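Local structure of papain-like cysteine protease (Porcine reproductive and respiratory syndrome virus, 3MTV) at residues 132-140 with 177-186. The protein is the viral nonstructural protein Nsp1beta, which combines a papain-like cysteine protease with a metal-dependent nuclease and probably helps suppress host innate immunity. Numbering follows the deposited sequence.
Sequences VNGLRAVTD and IRVEPNTSPL
Arg136 and Glu180 form a salt bridge in which the guanidinium presents its NE side to a single carboxylate oxygen: Glu180 OE2 lies 2.7 Å from Arg136 NH2 and accepts a second bond from NE. That oxygen sits in the guanidinium plane, although the two flat groups are turned 53° against each other. The other end of the guanidinium meets the loop that follows the strand. Both terminal nitrogens converge on Ser184 O, which is 2.8 Å from Arg136 NH1, and NH1 also reaches Asn182 OD1 at 3.0 Å, in the plane of the amide. With CG anti to the backbone N (chi1 -172°), Asn182 brings its amide across the Arg136 chain at about a right angle. Pro181 O lies over one face of the guanidinium and Leu186 CD2 over the opposite one, so residues 181-186 curl around the group and the bonds at its edge fix its rotation. Farther along, Arg178 NE meets Asp140 OD2 at 3.2 Å from slightly outside the carboxylate plane, while Asp140 OD1 accepts from the backbone of His142. Arg178 NH2 also pairs with Glu191, which extends the charged network. Beneath these side chains the backbones pair through Val138 N to Arg178 O (3.0 Å) and Arg178 N to Val138 O (2.9 Å). Leu135 CD2 and Val179 CG1, 4.3 Å apart, make a light apolar contact on the other face. The arrangement is an antiparallel strand pairing, 135-139 beside 171-181, in the five-stranded sheet of the papain-like protease domain, entered from helix 124-131 through a Schellman motif at Gly134.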
ATOM      1  N   VAL A 132     -21.267  29.460 -14.740  1.00 45.04           N
ATOM      2  CA  VAL A 132     -21.962  29.860 -15.924  1.00 55.10           C
ATOM      3  C   VAL A 132     -23.400  29.735 -15.906  1.00 63.32           C
ATOM      4  O   VAL A 132     -24.055  30.243 -16.818  1.00 54.27           O
ATOM      5  CB  VAL A 132     -21.737  28.844 -17.117  1.00 53.32           C
ATOM      6  CG1 VAL A 132     -22.343  29.386 -18.313  1.00 58.09           C
ATOM      7  CG2 VAL A 132     -20.412  28.876 -17.559  1.00 46.73           C
ATOM      8  N   ASN A 133     -23.902  28.946 -14.989  1.00 57.41           N
ATOM      9  CA  ASN A 133     -25.333  28.877 -14.882  1.00 55.91           C
ATOM     10  C   ASN A 133     -25.928  29.825 -13.855  1.00 56.12           C
ATOM     11  O   ASN A 133     -27.167  29.766 -13.561  1.00 60.71           O
ATOM     12  CB  ASN A 133     -25.776  27.437 -14.739  1.00 54.50           C
ATOM     13  CG  ASN A 133     -25.937  26.791 -16.086  1.00 64.14           C
ATOM     14  OD1 ASN A 133     -25.154  25.953 -16.378  1.00 57.07           O
ATOM     15  ND2 ASN A 133     -26.910  27.233 -16.948  1.00 52.30           N
ATOM     16  N   GLY A 134     -25.033  30.714 -13.371  1.00 58.55           N
ATOM     17  CA  GLY A 134     -25.316  31.759 -12.400  1.00 50.81           C
ATOM     18  C   GLY A 134     -25.308  31.125 -11.043  1.00 61.38           C
ATOM     19  O   GLY A 134     -25.688  31.701 -10.061  1.00 60.05           O
ATOM     20  N   LEU A 135     -24.885  29.898 -10.943  1.00 56.12           N
ATOM     21  CA  LEU A 135     -24.786  29.475  -9.596  1.00 56.79           C
ATOM     22  C   LEU A 135     -23.384  29.631  -9.104  1.00 59.46           C
ATOM     23  O   LEU A 135     -22.433  30.153  -9.788  1.00 62.53           O
ATOM     24  CB  LEU A 135     -25.248  28.047  -9.395  1.00 52.89           C
ATOM     25  CG  LEU A 135     -26.580  27.750 -10.081  1.00 58.26           C
ATOM     26  CD1 LEU A 135     -26.683  26.346 -10.543  1.00 38.51           C
ATOM     27  CD2 LEU A 135     -27.718  28.111  -9.176  1.00 58.02           C
ATOM     28  N   ARG A 136     -23.351  29.214  -7.854  1.00 47.12           N
ATOM     29  CA  ARG A 136     -22.276  29.349  -6.913  1.00 48.87           C
ATOM     30  C   ARG A 136     -22.495  28.407  -5.711  1.00 50.06           C
ATOM     31  O   ARG A 136     -23.624  28.249  -5.212  1.00 56.03           O
ATOM     32  CB  ARG A 136     -22.211  30.788  -6.420  1.00 52.13           C
ATOM     33  CG  ARG A 136     -22.421  31.000  -4.984  1.00 48.57           C
ATOM     34  CD  ARG A 136     -22.011  32.411  -4.628  1.00 68.07           C
ATOM     35  NE  ARG A 136     -22.823  33.151  -3.648  1.00 58.86           N
ATOM     36  CZ  ARG A 136     -22.906  34.479  -3.634  1.00 76.51           C
ATOM     37  NH1 ARG A 136     -22.255  35.184  -4.554  1.00 54.89           N
ATOM     38  NH2 ARG A 136     -23.639  35.105  -2.718  1.00 88.79           N
ATOM     39  N   ALA A 137     -21.427  27.746  -5.264  1.00 47.02           N
ATOM     40  CA  ALA A 137     -21.566  26.784  -4.142  1.00 60.81           C
ATOM     41  C   ALA A 137     -20.712  27.192  -3.029  1.00 64.64           C
ATOM     42  O   ALA A 137     -19.512  27.477  -3.227  1.00 75.16           O
ATOM     43  CB  ALA A 137     -21.159  25.371  -4.488  1.00 56.73           C
ATOM     44  N   VAL A 138     -21.325  27.181  -1.843  1.00 60.41           N
ATOM     45  CA  VAL A 138     -20.702  27.795  -0.688  1.00 67.06           C
ATOM     46  C   VAL A 138     -20.729  26.870   0.436  1.00 61.81           C
ATOM     47  O   VAL A 138     -21.737  26.205   0.733  1.00 61.93           O
ATOM     48  CB  VAL A 138     -21.407  29.029  -0.129  1.00 53.44           C
ATOM     49  CG1 VAL A 138     -20.457  29.706   0.874  1.00 81.61           C
ATOM     50  CG2 VAL A 138     -21.866  29.975  -1.199  1.00 45.16           C
ATOM     51  N   THR A 139     -19.593  26.937   1.087  1.00 58.52           N
ATOM     52  CA  THR A 139     -19.243  26.074   2.115  1.00 67.08           C
ATOM     53  C   THR A 139     -20.097  26.528   3.253  1.00 60.86           C
ATOM     54  O   THR A 139     -19.980  27.646   3.689  1.00 75.41           O
ATOM     55  CB  THR A 139     -17.816  26.275   2.363  1.00 67.44           C
ATOM     56  OG1 THR A 139     -17.434  25.194   3.204  1.00 82.91           O
ATOM     57  CG2 THR A 139     -17.535  27.786   2.948  1.00 56.58           C
ATOM     58  N   ASP A 140     -21.040  25.696   3.654  1.00 71.28           N
ATOM     59  CA  ASP A 140     -22.014  26.159   4.610  1.00 78.38           C
ATOM     60  C   ASP A 140     -22.045  25.139   5.678  1.00 86.23           C
ATOM     61  O   ASP A 140     -22.606  24.026   5.538  1.00 79.69           O
ATOM     62  CB  ASP A 140     -23.415  26.450   3.998  1.00 92.55           C
ATOM     63  CG  ASP A 140     -24.598  26.455   5.068  1.00 95.95           C
ATOM     64  OD1 ASP A 140     -24.340  26.080   6.235  1.00 91.18           O
ATOM     65  OD2 ASP A 140     -25.799  26.806   4.730  1.00 91.62           O
ATOM     66  N   ILE A 177     -22.132  21.831   2.331  1.00 59.81           N
ATOM     67  CA  ILE A 177     -22.393  23.087   1.590  1.00 74.61           C
ATOM     68  C   ILE A 177     -23.848  23.325   1.173  1.00 71.59           C
ATOM     69  O   ILE A 177     -24.733  22.514   1.423  1.00 71.44           O
ATOM     70  CB  ILE A 177     -21.604  23.132   0.292  1.00 67.60           C
ATOM     71  CG1 ILE A 177     -21.544  21.758  -0.307  1.00 54.52           C
ATOM     72  CG2 ILE A 177     -20.173  23.536   0.512  1.00 65.24           C
ATOM     73  CD1 ILE A 177     -21.741  21.747  -1.751  1.00 46.65           C
ATOM     74  N   ARG A 178     -24.022  24.419   0.456  1.00 58.07           N
ATOM     75  CA  ARG A 178     -25.294  24.950   0.026  1.00 58.32           C
ATOM     76  C   ARG A 178     -25.088  25.429  -1.436  1.00 75.67           C
ATOM     77  O   ARG A 178     -24.020  25.894  -1.792  1.00 61.68           O
ATOM     78  CB  ARG A 178     -25.577  26.240   0.841  1.00 52.67           C
ATOM     79  CG  ARG A 178     -26.941  26.941   0.644  1.00 66.27           C
ATOM     80  CD  ARG A 178     -26.943  28.416   1.093  1.00 48.39           C
ATOM     81  NE  ARG A 178     -25.937  28.602   2.093  1.00 68.82           N
ATOM     82  CZ  ARG A 178     -25.320  29.757   2.304  1.00 75.00           C
ATOM     83  NH1 ARG A 178     -25.651  30.804   1.588  1.00 57.32           N
ATOM     84  NH2 ARG A 178     -24.372  29.872   3.226  1.00 71.21           N
ATOM     85  N   VAL A 179     -26.115  25.455  -2.280  1.00 67.38           N
ATOM     86  CA  VAL A 179     -25.938  26.081  -3.577  1.00 60.64           C
ATOM     87  C   VAL A 179     -26.784  27.328  -3.790  1.00 65.67           C
ATOM     88  O   VAL A 179     -27.964  27.233  -3.616  1.00 80.15           O
ATOM     89  CB  VAL A 179     -26.421  25.064  -4.588  1.00 60.91           C
ATOM     90  CG1 VAL A 179     -26.361  25.605  -6.005  1.00 54.65           C
ATOM     91  CG2 VAL A 179     -25.579  23.842  -4.481  1.00 45.41           C
ATOM     92  N   GLU A 180     -26.243  28.466  -4.219  1.00 65.59           N
ATOM     93  CA  GLU A 180     -27.074  29.657  -4.328  1.00 60.05           C
ATOM     94  C   GLU A 180     -26.752  30.515  -5.559  1.00 64.24           C
ATOM     95  O   GLU A 180     -25.781  30.302  -6.240  1.00 67.30           O
ATOM     96  CB  GLU A 180     -26.952  30.466  -3.026  1.00 57.11           C
ATOM     97  CG  GLU A 180     -25.678  31.374  -2.942  1.00 71.41           C
ATOM     98  CD  GLU A 180     -25.429  32.007  -1.543  1.00 68.65           C
ATOM     99  OE1 GLU A 180     -26.192  31.589  -0.627  1.00 73.10           O
ATOM    100  OE2 GLU A 180     -24.484  32.879  -1.347  1.00 65.55           O
ATOM    101  N   PRO A 181     -27.625  31.467  -5.865  1.00 66.86           N
ATOM    102  CA  PRO A 181     -27.341  32.267  -7.030  1.00 56.39           C
ATOM    103  C   PRO A 181     -26.152  33.106  -6.739  1.00 74.12           C
ATOM    104  O   PRO A 181     -26.047  33.595  -5.607  1.00 71.88           O
ATOM    105  CB  PRO A 181     -28.607  33.132  -7.202  1.00 78.63           C
ATOM    106  CG  PRO A 181     -29.789  32.351  -6.562  1.00 45.06           C
ATOM    107  CD  PRO A 181     -29.027  31.621  -5.402  1.00 85.84           C
ATOM    108  N   ASN A 182     -25.297  33.267  -7.758  1.00 71.50           N
ATOM    109  CA  ASN A 182     -23.980  33.821  -7.585  1.00 51.69           C
ATOM    110  C   ASN A 182     -24.178  35.205  -8.036  1.00 60.50           C
ATOM    111  O   ASN A 182     -23.415  35.675  -8.887  1.00 65.69           O
ATOM    112  CB  ASN A 182     -22.956  33.166  -8.537  1.00 71.81           C
ATOM    113  CG  ASN A 182     -21.551  33.605  -8.206  1.00 57.94           C
ATOM    114  OD1 ASN A 182     -21.378  34.022  -7.122  1.00 75.45           O
ATOM    115  ND2 ASN A 182     -20.582  33.572  -9.122  1.00 71.33           N
ATOM    116  N   THR A 183     -25.166  35.898  -7.450  1.00 81.99           N
ATOM    117  CA  THR A 183     -25.716  37.111  -8.055  1.00 66.62           C
ATOM    118  C   THR A 183     -25.545  38.398  -7.214  1.00 83.92           C
ATOM    119  O   THR A 183     -25.885  39.537  -7.629  1.00 82.54           O
ATOM    120  CB  THR A 183     -27.183  36.860  -8.312  1.00 82.61           C
ATOM    121  OG1 THR A 183     -27.604  37.660  -9.418  1.00 75.11           O
ATOM    122  CG2 THR A 183     -28.078  37.028  -6.941  1.00 84.79           C
ATOM    123  N   SER A 184     -25.004  38.196  -6.026  1.00 83.19           N
ATOM    124  CA  SER A 184     -25.017  39.196  -4.993  1.00 76.01           C
ATOM    125  C   SER A 184     -23.884  38.828  -4.151  1.00 74.39           C
ATOM    126  O   SER A 184     -23.440  37.685  -4.205  1.00 70.57           O
ATOM    127  CB  SER A 184     -26.261  39.010  -4.151  1.00 65.30           C
ATOM    128  OG  SER A 184     -27.330  39.426  -4.972  1.00 97.87           O
ATOM    129  N   PRO A 185     -23.423  39.772  -3.317  1.00 74.45           N
ATOM    130  CA  PRO A 185     -22.154  39.548  -2.632  1.00 73.80           C
ATOM    131  C   PRO A 185     -22.203  38.454  -1.631  1.00 71.20           C
ATOM    132  O   PRO A 185     -23.230  38.022  -1.161  1.00 72.59           O
ATOM    133  CB  PRO A 185     -21.890  40.876  -1.978  1.00 50.13           C
ATOM    134  CG  PRO A 185     -22.419  41.814  -2.937  1.00 76.06           C
ATOM    135  CD  PRO A 185     -23.763  41.200  -3.293  1.00 76.30           C
ATOM    136  N   LEU A 186     -21.035  37.965  -1.319  1.00 78.18           N
ATOM    137  CA  LEU A 186     -21.029  36.872  -0.409  1.00100.60           C
ATOM    138  C   LEU A 186     -21.477  37.410   0.983  1.00105.67           C
ATOM    139  O   LEU A 186     -20.968  38.446   1.442  1.00 80.90           O
ATOM    140  CB  LEU A 186     -19.657  36.182  -0.442  1.00 76.87           C
ATOM    141  CG  LEU A 186     -19.727  34.737   0.031  1.00100.86           C
ATOM    142  CD1 LEU A 186     -21.120  34.399   0.688  1.00115.44           C
ATOM    143  CD2 LEU A 186     -19.437  33.837  -1.119  1.00 83.04           C
TER